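Side-chain contact in nickel-dependent hydrogenase large subunit (Allochromatium vinosum, PDB 3MYR), which catalyses the reversible oxidation of hydrogen at a nickel-iron centre and probably recycles the hydrogen released by nitrogenase: residues H492-V495 with R500-N503. Numbering follows the deposited sequence.
Sequences HWIV and RIAN
Val495 faces both Ala502 and Asn503 across a classic beta bulge in the antiparallel hairpin of strands 488-497 and 500-507. Val495 O takes two backbone N-H groups, from Ala502 N at 2.7 Å and from Asn503 N at 3.2 Å. Val495 N returns a nearly straight bond to Asn503 O (166° at the hydrogen). This makes Val495 and Asn503 a hydrogen-bonded pair, and their side chains share one face of the sheet.

The two methyls of Val495 divide the bulge between them. CG1 lies anti to the backbone N (chi1 175°) and meets Ala502 CB at 4.2 Å. CG2, beside the backbone N, meets Asn503 CB at 4.1 Å. Asn503 therefore touches valine with its aliphatic root, while its amide serves other partners. ND2 donates to Gly348 O, and OD1 receives a weak bond from Lys46 NZ. The same lysine also donates to Ala502 O, so one ammonium group reaches two adjacent residues of the bulge.

Ile494 and Ile501 form a separate apolar contact. Ile494 is fully extended, with CG1 anti to its N (chi1 -175°), and its CD1 ends 4.2 Å from Ile501 CG1. The two side chains cross at about a right angle. Ile494 also packs on Ala75 of helix 67-80, and Ile501 on Ala53 of helix 53-58. These two isoleucines thus join the hairpin to both helices. Further along strand 500-507 lies Ala506, a magnesium ligand. Asn503 O, besides its bond to Val495 N, receives a CA-H...O contact from Ile494 CA at 3.4 Å.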
ATOM      1  N   HIS B 492       3.578  15.882   2.163  1.00 17.25           N
ATOM      2  CA  HIS B 492       4.998  15.799   2.341  1.00 19.37           C
ATOM      3  C   HIS B 492       5.451  17.242   2.439  1.00 22.13           C
ATOM      4  O   HIS B 492       5.224  18.014   1.503  1.00 20.36           O
ATOM      5  CB  HIS B 492       5.679  15.164   1.142  1.00 17.88           C
ATOM      6  CG  HIS B 492       5.445  13.683   1.025  1.00 19.22           C
ATOM      7  ND1 HIS B 492       6.194  12.884   0.202  1.00 18.86           N
ATOM      8  CD2 HIS B 492       4.579  12.857   1.665  1.00 19.02           C
ATOM      9  CE1 HIS B 492       5.785  11.630   0.309  1.00 20.05           C
ATOM     10  NE2 HIS B 492       4.836  11.583   1.226  1.00 19.04           N
ATOM     11  N   TRP B 493       6.100  17.606   3.553  1.00 20.90           N
ATOM     12  CA  TRP B 493       6.624  18.974   3.656  1.00 22.28           C
ATOM     13  C   TRP B 493       8.137  18.905   3.440  1.00 23.12           C
ATOM     14  O   TRP B 493       8.820  18.142   4.136  1.00 24.28           O
ATOM     15  CB  TRP B 493       6.330  19.508   5.050  1.00 21.52           C
ATOM     16  CG  TRP B 493       4.922  19.975   5.232  1.00 19.50           C
ATOM     17  CD1 TRP B 493       4.508  21.290   5.286  1.00 25.62           C
ATOM     18  CD2 TRP B 493       3.758  19.172   5.518  1.00 19.84           C
ATOM     19  NE1 TRP B 493       3.165  21.341   5.546  1.00 25.34           N
ATOM     20  CE2 TRP B 493       2.675  20.063   5.668  1.00 21.65           C
ATOM     21  CE3 TRP B 493       3.501  17.768   5.535  1.00 21.71           C
ATOM     22  CZ2 TRP B 493       1.371  19.623   5.934  1.00 23.34           C
ATOM     23  CZ3 TRP B 493       2.224  17.321   5.817  1.00 19.56           C
ATOM     24  CH2 TRP B 493       1.156  18.246   6.004  1.00 20.99           C
ATOM     25  N   ILE B 494       8.658  19.664   2.486  1.00 23.23           N
ATOM     26  CA  ILE B 494      10.117  19.593   2.197  1.00 22.96           C
ATOM     27  C   ILE B 494      10.764  20.960   2.429  1.00 22.05           C
ATOM     28  O   ILE B 494      10.195  21.999   2.091  1.00 22.12           O
ATOM     29  CB  ILE B 494      10.404  19.128   0.776  1.00 22.82           C
ATOM     30  CG1 ILE B 494      11.908  18.947   0.536  1.00 21.95           C
ATOM     31  CG2 ILE B 494       9.813  20.130  -0.264  1.00 21.90           C
ATOM     32  CD1 ILE B 494      12.220  18.277  -0.870  1.00 20.71           C
ATOM     33  N   VAL B 495      11.984  20.942   2.933  1.00 22.94           N
ATOM     34  CA  VAL B 495      12.751  22.150   3.024  1.00 23.17           C
ATOM     35  C   VAL B 495      14.038  21.898   2.306  1.00 23.42           C
ATOM     36  O   VAL B 495      14.750  20.908   2.613  1.00 24.22           O
ATOM     37  CB  VAL B 495      13.031  22.517   4.536  1.00 22.56           C
ATOM     38  CG1 VAL B 495      13.950  23.714   4.676  1.00 23.55           C
ATOM     39  CG2 VAL B 495      11.702  22.710   5.276  1.00 23.31           C
ATOM     40  N   ARG B 500      19.926  20.581  -1.632  1.00 24.80           N
ATOM     41  CA  ARG B 500      19.837  19.320  -0.884  1.00 26.61           C
ATOM     42  C   ARG B 500      18.570  19.344  -0.036  1.00 27.10           C
ATOM     43  O   ARG B 500      18.127  20.424   0.381  1.00 27.72           O
ATOM     44  CB  ARG B 500      21.076  19.078   0.025  1.00 25.87           C
ATOM     45  CG  ARG B 500      22.513  19.058  -0.644  1.00 32.91           C
ATOM     46  CD  ARG B 500      22.478  18.368  -2.068  1.00 42.81           C
ATOM     47  NE  ARG B 500      22.601  16.897  -2.014  1.00 50.36           N
ATOM     48  CZ  ARG B 500      22.682  16.065  -3.065  1.00 46.74           C
ATOM     49  NH1 ARG B 500      22.821  14.774  -2.846  1.00 35.72           N
ATOM     50  NH2 ARG B 500      22.696  16.522  -4.325  1.00 47.24           N
ATOM     51  N   ILE B 501      18.097  18.169   0.373  1.00 24.45           N
ATOM     52  CA  ILE B 501      17.034  18.093   1.349  1.00 21.87           C
ATOM     53  C   ILE B 501      17.559  18.471   2.777  1.00 26.15           C
ATOM     54  O   ILE B 501      18.391  17.734   3.387  1.00 26.02           O
ATOM     55  CB  ILE B 501      16.391  16.681   1.368  1.00 22.53           C
ATOM     56  CG1 ILE B 501      15.779  16.276  -0.027  1.00 17.56           C
ATOM     57  CG2 ILE B 501      15.337  16.558   2.459  1.00 18.57           C
ATOM     58  CD1 ILE B 501      15.375  14.719  -0.168  1.00 20.58           C
ATOM     59  N   ALA B 502      17.024  19.557   3.338  1.00 22.46           N
ATOM     60  CA  ALA B 502      17.403  19.920   4.697  1.00 23.68           C
ATOM     61  C   ALA B 502      16.397  19.328   5.695  1.00 24.02           C
ATOM     62  O   ALA B 502      16.758  18.918   6.787  1.00 25.30           O
ATOM     63  CB  ALA B 502      17.433  21.450   4.857  1.00 24.53           C
ATOM     64  N   ASN B 503      15.137  19.273   5.322  1.00 22.11           N
ATOM     65  CA  ASN B 503      14.170  18.521   6.112  1.00 22.90           C
ATOM     66  C   ASN B 503      13.157  17.939   5.149  1.00 20.58           C
ATOM     67  O   ASN B 503      12.784  18.568   4.130  1.00 20.12           O
ATOM     68  CB  ASN B 503      13.435  19.445   7.126  1.00 22.28           C
ATOM     69  CG  ASN B 503      12.811  18.654   8.297  1.00 28.15           C
ATOM     70  OD1 ASN B 503      12.969  17.428   8.371  1.00 28.44           O
ATOM     71  ND2 ASN B 503      12.052  19.340   9.175  1.00 23.24           N
TER